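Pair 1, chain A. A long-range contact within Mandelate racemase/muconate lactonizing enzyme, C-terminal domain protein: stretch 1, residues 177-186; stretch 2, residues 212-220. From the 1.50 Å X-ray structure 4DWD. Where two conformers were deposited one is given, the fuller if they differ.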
# COMPACT_ATOMS: atom_id res chain seq x y z
N ASP A 177 -8.73 -35.73 0.37
CA ASP A 177 -7.34 -35.29 0.36
C ASP A 177 -6.80 -35.18 1.79
O ASP A 177 -5.69 -35.62 2.09
CB ASP A 177 -7.20 -33.93 -0.34
CG ASP A 177 -7.55 -33.97 -1.82
OD1 ASP A 177 -7.71 -35.07 -2.39
OD2 ASP A 177 -7.67 -32.87 -2.40
N ILE A 178 -7.63 -34.62 2.66
CA ILE A 178 -7.26 -34.46 4.06
C ILE A 178 -7.11 -35.84 4.71
O ILE A 178 -6.16 -36.07 5.47
CB ILE A 178 -8.27 -33.56 4.80
CG1 ILE A 178 -8.16 -32.13 4.28
CG2 ILE A 178 -8.06 -33.60 6.31
CD1 ILE A 178 -9.31 -31.21 4.65
N ALA A 179 -8.04 -36.75 4.40
CA ALA A 179 -7.95 -38.13 4.91
C ALA A 179 -6.65 -38.83 4.52
O ALA A 179 -6.05 -39.55 5.32
CB ALA A 179 -9.17 -38.95 4.49
N LYS A 180 -6.18 -38.58 3.29
CA LYS A 180 -4.93 -39.16 2.81
C LYS A 180 -3.77 -38.53 3.57
O LYS A 180 -2.85 -39.21 4.02
CB LYS A 180 -4.79 -38.95 1.31
CG LYS A 180 -5.73 -39.84 0.50
CD LYS A 180 -5.85 -39.39 -0.94
CE LYS A 180 -6.71 -40.38 -1.71
NZ LYS A 180 -7.00 -39.89 -3.09
N ALA A 181 -3.81 -37.20 3.73
CA ALA A 181 -2.75 -36.52 4.50
C ALA A 181 -2.70 -37.04 5.94
O ALA A 181 -1.61 -37.26 6.48
CB ALA A 181 -2.95 -35.01 4.46
N ARG A 182 -3.87 -37.26 6.54
CA ARG A 182 -3.96 -37.78 7.91
C ARG A 182 -3.36 -39.18 8.00
O ARG A 182 -2.58 -39.48 8.90
CB ARG A 182 -5.41 -37.77 8.41
CG ARG A 182 -5.58 -38.37 9.80
CD ARG A 182 -7.00 -38.18 10.31
NE ARG A 182 -7.14 -36.85 10.91
CZ ARG A 182 -6.90 -36.57 12.19
NH1 ARG A 182 -6.52 -37.53 13.03
NH2 ARG A 182 -7.05 -35.34 12.64
N ALA A 183 -3.73 -40.04 7.05
CA ALA A 183 -3.24 -41.42 7.06
C ALA A 183 -1.72 -41.48 6.92
O ALA A 183 -1.06 -42.34 7.52
CB ALA A 183 -3.92 -42.22 5.97
N VAL A 184 -1.16 -40.58 6.10
CA VAL A 184 0.28 -40.52 5.91
C VAL A 184 0.99 -40.06 7.19
O VAL A 184 2.02 -40.62 7.56
CB VAL A 184 0.67 -39.71 4.65
CG1 VAL A 184 2.18 -39.48 4.58
CG2 VAL A 184 0.19 -40.45 3.39
N ARG A 185 0.42 -39.06 7.87
CA ARG A 185 0.97 -38.65 9.17
C ARG A 185 0.97 -39.82 10.16
O ARG A 185 1.94 -40.03 10.88
CB ARG A 185 0.20 -37.44 9.73
CG ARG A 185 0.46 -37.15 11.21
CD ARG A 185 1.91 -36.81 11.50
NE ARG A 185 2.27 -35.51 10.93
CZ ARG A 185 3.52 -35.09 10.72
NH1 ARG A 185 4.57 -35.84 11.02
NH2 ARG A 185 3.70 -33.88 10.19
N GLU A 186 -0.13 -40.58 10.18
CA GLU A 186 -0.22 -41.71 11.10
C GLU A 186 0.82 -42.79 10.79
O GLU A 186 1.40 -43.39 11.70
CB GLU A 186 -1.65 -42.28 11.10
CG GLU A 186 -2.63 -41.30 11.74
CD GLU A 186 -4.07 -41.77 11.76
OE1 GLU A 186 -4.34 -42.94 11.43
OE2 GLU A 186 -4.93 -40.94 12.12
N ARG A 212 -5.21 -25.30 6.53
CA ARG A 212 -5.48 -25.41 7.96
C ARG A 212 -5.47 -26.85 8.44
O ARG A 212 -4.96 -27.15 9.52
CB ARG A 212 -6.80 -24.73 8.33
CG ARG A 212 -6.80 -23.22 8.13
CD ARG A 212 -5.62 -22.54 8.82
NE ARG A 212 -5.81 -21.09 8.78
CZ ARG A 212 -4.86 -20.19 8.98
NH1 ARG A 212 -3.62 -20.56 9.29
NH2 ARG A 212 -5.18 -18.90 8.92
N ALA A 213 -6.02 -27.75 7.63
CA ALA A 213 -5.99 -29.17 7.96
C ALA A 213 -4.55 -29.71 8.00
O ALA A 213 -4.20 -30.52 8.88
CB ALA A 213 -6.86 -29.97 7.01
N LEU A 214 -3.72 -29.25 7.07
CA LEU A 214 -2.31 -29.67 7.05
C LEU A 214 -1.55 -29.12 8.26
O LEU A 214 -0.66 -29.78 8.80
CB LEU A 214 -1.62 -29.26 5.75
CG LEU A 214 -2.19 -29.90 4.48
CD1 LEU A 214 -1.53 -29.29 3.27
CD2 LEU A 214 -2.00 -31.40 4.48
N GLU A 215 -1.90 -27.90 8.70
CA GLU A 215 -1.31 -27.32 9.91
C GLU A 215 -1.67 -28.15 11.15
O GLU A 215 -0.81 -28.43 11.98
CB GLU A 215 -1.75 -25.87 10.10
CG GLU A 215 -1.10 -24.94 9.08
CD GLU A 215 -1.74 -23.57 8.98
OE1 GLU A 215 -2.63 -23.23 9.78
OE2 GLU A 215 -1.32 -22.82 8.06
N ASP A 216 -2.93 -28.56 11.23
CA ASP A 216 -3.38 -29.43 12.31
C ASP A 216 -2.60 -30.75 12.32
O ASP A 216 -2.36 -31.33 13.39
CB ASP A 216 -4.88 -29.71 12.18
CG ASP A 216 -5.76 -28.53 12.57
OD1 ASP A 216 -5.25 -27.55 13.13
OD2 ASP A 216 -6.98 -28.59 12.32
N LEU A 217 -2.18 -31.19 11.14
CA LEU A 217 -1.41 -32.43 11.00
C LEU A 217 0.09 -32.18 11.02
O LEU A 217 0.86 -33.09 10.76
CB LEU A 217 -1.80 -33.12 9.69
CG LEU A 217 -3.20 -33.72 9.66
CD1 LEU A 217 -3.59 -34.05 8.23
CD2 LEU A 217 -3.29 -34.96 10.56
N GLY A 218 0.51 -30.94 11.28
CA GLY A 218 1.93 -30.63 11.43
C GLY A 218 2.75 -30.72 10.16
O GLY A 218 3.96 -30.87 10.22
N TYR A 219 2.10 -30.65 8.99
CA TYR A 219 2.87 -30.70 7.74
C TYR A 219 3.83 -29.52 7.65
O TYR A 219 3.56 -28.45 8.22
CB TYR A 219 1.94 -30.76 6.51
CG TYR A 219 1.52 -32.18 6.13
CD1 TYR A 219 0.86 -33.01 7.06
CD2 TYR A 219 1.77 -32.68 4.85
CE1 TYR A 219 0.49 -34.31 6.72
CE2 TYR A 219 1.40 -33.98 4.49
CZ TYR A 219 0.76 -34.79 5.43
OH TYR A 219 0.41 -36.07 5.06
N SER A 220 4.92 -29.72 6.92
CA SER A 220 5.98 -28.72 6.86
C SER A 220 5.85 -27.71 5.74
O SER A 220 6.16 -26.54 5.92
CB SER A 220 7.35 -29.39 6.86
OG SER A 220 7.63 -29.89 8.15

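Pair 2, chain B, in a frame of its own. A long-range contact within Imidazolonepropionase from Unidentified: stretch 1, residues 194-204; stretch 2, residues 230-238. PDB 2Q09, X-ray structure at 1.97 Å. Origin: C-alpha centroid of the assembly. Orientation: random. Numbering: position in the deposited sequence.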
# COMPACT_ATOMS: atom_id res chain seq x y z
N ILE B 194 -14.77 -18.77 1.02
CA ILE B 194 -14.42 -17.36 1.16
C ILE B 194 -15.68 -16.50 1.20
O ILE B 194 -15.85 -15.64 2.06
CB ILE B 194 -13.55 -16.87 -0.03
CG1 ILE B 194 -12.23 -17.65 -0.07
CG2 ILE B 194 -13.27 -15.38 0.08
CD1 ILE B 194 -11.35 -17.31 -1.27
N CYS B 195 -16.57 -16.76 0.24
CA CYS B 195 -17.81 -16.00 0.13
C CYS B 195 -18.83 -16.26 1.24
O CYS B 195 -19.46 -15.33 1.74
CB CYS B 195 -18.46 -16.28 -1.23
SG CYS B 195 -17.46 -15.80 -2.66
N GLN B 196 -18.99 -17.51 1.63
CA GLN B 196 -19.99 -17.84 2.64
C GLN B 196 -19.52 -17.91 4.08
O GLN B 196 -20.34 -17.91 5.00
CB GLN B 196 -20.66 -19.17 2.27
CG GLN B 196 -21.50 -19.12 1.02
CD GLN B 196 -21.88 -20.49 0.52
OE1 GLN B 196 -22.21 -21.38 1.31
NE2 GLN B 196 -21.84 -20.68 -0.79
N GLU B 197 -18.21 -17.96 4.29
CA GLU B 197 -17.71 -18.08 5.64
C GLU B 197 -16.65 -17.06 6.04
O GLU B 197 -16.82 -16.33 7.02
CB GLU B 197 -17.16 -19.50 5.84
CG GLU B 197 -18.24 -20.57 5.69
CD GLU B 197 -17.68 -21.97 5.56
OE1 GLU B 197 -16.58 -22.24 6.09
OE2 GLU B 197 -18.36 -22.82 4.94
N ILE B 198 -15.56 -17.00 5.29
CA ILE B 198 -14.48 -16.08 5.63
C ILE B 198 -14.86 -14.59 5.57
O ILE B 198 -14.65 -13.86 6.54
CB ILE B 198 -13.25 -16.36 4.76
CG1 ILE B 198 -12.92 -17.86 4.85
CG2 ILE B 198 -12.06 -15.54 5.27
CD1 ILE B 198 -11.56 -18.27 4.27
N ILE B 199 -15.40 -14.14 4.45
CA ILE B 199 -15.79 -12.74 4.35
C ILE B 199 -16.80 -12.39 5.45
O ILE B 199 -16.65 -11.40 6.16
CB ILE B 199 -16.33 -12.41 2.93
CG1 ILE B 199 -15.15 -12.32 1.95
CG2 ILE B 199 -17.11 -11.11 2.95
CD1 ILE B 199 -15.53 -11.97 0.50
N PRO B 200 -17.84 -13.23 5.63
CA PRO B 200 -18.82 -12.93 6.68
C PRO B 200 -18.21 -12.85 8.08
O PRO B 200 -18.52 -11.94 8.86
CB PRO B 200 -19.83 -14.07 6.55
CG PRO B 200 -19.84 -14.30 5.07
CD PRO B 200 -18.36 -14.27 4.73
N ALA B 201 -17.33 -13.80 8.41
CA ALA B 201 -16.70 -13.80 9.73
C ALA B 201 -15.77 -12.60 9.90
O ALA B 201 -15.70 -11.99 10.98
CB ALA B 201 -15.91 -15.10 9.94
N ALA B 202 -15.05 -12.26 8.84
CA ALA B 202 -14.13 -11.14 8.88
C ALA B 202 -14.88 -9.83 9.08
O ALA B 202 -14.48 -8.99 9.87
CB ALA B 202 -13.30 -11.08 7.59
N ALA B 203 -15.99 -9.68 8.36
CA ALA B 203 -16.81 -8.48 8.45
C ALA B 203 -17.47 -8.36 9.82
O ALA B 203 -17.48 -7.29 10.42
CB ALA B 203 -17.87 -8.51 7.36
N GLU B 204 -18.00 -9.47 10.31
CA GLU B 204 -18.65 -9.50 11.61
C GLU B 204 -17.68 -9.03 12.70
O GLU B 204 -18.07 -8.34 13.64
CB GLU B 204 -19.12 -10.92 11.92
CG GLU B 204 -19.82 -11.10 13.26
CD GLU B 204 -21.11 -10.30 13.37
OE1 GLU B 204 -21.76 -10.05 12.34
OE2 GLU B 204 -21.48 -9.92 14.50
N LEU B 230 -18.81 -10.08 -5.26
CA LEU B 230 -20.23 -10.09 -4.95
C LEU B 230 -20.45 -10.22 -3.45
O LEU B 230 -21.28 -9.52 -2.87
CB LEU B 230 -20.92 -11.25 -5.67
CG LEU B 230 -21.19 -11.01 -7.15
CD1 LEU B 230 -21.73 -12.28 -7.79
CD2 LEU B 230 -22.18 -9.87 -7.31
N ALA B 231 -19.70 -11.12 -2.83
CA ALA B 231 -19.79 -11.33 -1.39
C ALA B 231 -19.33 -10.09 -0.64
O ALA B 231 -19.99 -9.63 0.29
CB ALA B 231 -18.95 -12.53 -1.00
N ALA B 232 -18.19 -9.54 -1.07
CA ALA B 232 -17.65 -8.34 -0.44
C ALA B 232 -18.75 -7.29 -0.47
O ALA B 232 -19.06 -6.66 0.54
CB ALA B 232 -16.43 -7.85 -1.22
N ASP B 233 -19.34 -7.13 -1.66
CA ASP B 233 -20.41 -6.17 -1.89
C ASP B 233 -21.52 -6.32 -0.84
O ASP B 233 -21.97 -5.33 -0.26
CB ASP B 233 -21.00 -6.40 -3.29
CG ASP B 233 -22.06 -5.38 -3.67
OD1 ASP B 233 -22.73 -5.59 -4.69
OD2 ASP B 233 -22.21 -4.38 -2.95
N GLN B 234 -21.96 -7.55 -0.62
CA GLN B 234 -23.03 -7.84 0.34
C GLN B 234 -22.71 -7.41 1.77
O GLN B 234 -23.62 -7.12 2.54
CB GLN B 234 -23.34 -9.33 0.32
CG GLN B 234 -23.84 -9.86 -1.02
CD GLN B 234 -25.26 -9.41 -1.35
OE1 GLN B 234 -25.51 -8.24 -1.59
NE2 GLN B 234 -26.18 -10.36 -1.37
N TYR B 235 -21.43 -7.35 2.12
CA TYR B 235 -21.05 -6.95 3.47
C TYR B 235 -20.51 -5.53 3.53
O TYR B 235 -19.96 -5.10 4.54
CB TYR B 235 -20.04 -7.95 4.05
CG TYR B 235 -20.71 -9.22 4.49
CD1 TYR B 235 -21.22 -9.36 5.78
CD2 TYR B 235 -20.93 -10.26 3.59
CE1 TYR B 235 -21.95 -10.49 6.16
CE2 TYR B 235 -21.65 -11.40 3.95
CZ TYR B 235 -22.16 -11.50 5.24
OH TYR B 235 -22.90 -12.60 5.59
N GLY B 236 -20.69 -4.79 2.44
CA GLY B 236 -20.24 -3.42 2.39
C GLY B 236 -18.75 -3.21 2.51
O GLY B 236 -18.29 -2.25 3.13
N LEU B 237 -17.98 -4.11 1.91
CA LEU B 237 -16.53 -4.02 1.94
C LEU B 237 -16.01 -3.59 0.58
O LEU B 237 -16.47 -4.09 -0.45
CB LEU B 237 -15.90 -5.36 2.31
CG LEU B 237 -16.32 -6.02 3.63
CD1 LEU B 237 -15.60 -7.35 3.77
CD2 LEU B 237 -15.98 -5.11 4.80
N ALA B 238 -15.04 -2.68 0.57
CA ALA B 238 -14.44 -2.19 -0.66
C ALA B 238 -13.65 -3.32 -1.31
O ALA B 238 -13.21 -4.24 -0.62
CB ALA B 238 -13.52 -1.01 -0.35

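Pair 1 ties its two stretches together with hydrogen bonds; pair 2 has none between them and relies on apolar packing. The clearest case is the matched position A:Arg185 and B:Ala203. In pair 1, A:Arg185 NE donates to A:Leu217 O at 2.8 Å, and A:Arg185 NH2 donates to the same A:Leu217 O at 3.0 Å. The carbonyl sits near the plane of the guanidinium, so one acceptor serves both nitrogens. In pair 2 the methyl of B:Ala203 has nothing to donate. B:Ala203 CB packs against B:Tyr235 CD1 at 3.8 Å.

The backbones agree closely, with an RMSD of 0.6 Å over 14 central residues. In both pairs a helix lies against the end of a second helix and the loop that follows. A:Leu217 and B:Tyr235 match, and each is the first residue to leave helical phi/psi. The next residue is glycine in both, A:Gly218 and B:Gly236, with positive phi, which favours glycine. The chain then turns back: A:Tyr219 N bonds to A:Leu214 O at 2.9 Å, and B:Leu237 N bonds to B:Ala232 O at 3.1 Å. The first helices differ in two ways. Pair 2 has a wider pi-type turn at 194-198, and B:Gln196 has no counterpart in pair 1. Its helix is also kinked at B:Pro200, whose N has no bond to the turn before.

Midway along stretch 1, A:Ala181 matches B:Ile199, and both point toward the other stretch. The methyl of A:Ala181 is met by three larger side chains. A:Leu214 CD2 lies 3.7 Å from A:Ala181 CB, and A:Leu217 CD1 lies 3.9 Å from that CB. A:Tyr219 OH reaches in to donate to A:Ala181 O at 2.7 Å. In pair 2 the larger B:Ile199 faces smaller helix residues, B:Ala231 and B:Ala232, while B:Tyr235 and B:Leu237 pack on its CG2. B:Ile199 CD1 meets B:Ala231 CB at 3.8 Å, and B:Ile199 CG2 lies 4.1 Å from B:Leu237 CD1. B:Leu237 takes the place of A:Tyr219 but has no hydroxyl to bond.

The residue after the second helix is important in both contacts. The other stretch covers 109 Å² of A:Leu217, the most of any residue in pair 1, and A:Leu217 CD1 comes within 3.6 Å of A:Arg182 N. It covers 72 Å² of B:Tyr235, the most in pair 2. One face of the B:Tyr235 ring receives B:Pro200, whose CA is 4.1 Å from the ring centroid in a CH-pi contact. B:Pro200 matches A:Arg182, whose guanidinium has A:Leu217 CD2 over one face.

Near the start, A:Ile178 CD1 touches A:Ala213 CB at 3.6 Å. The matched B:Cys195 CB meets B:Ala231 CB at 3.8 Å.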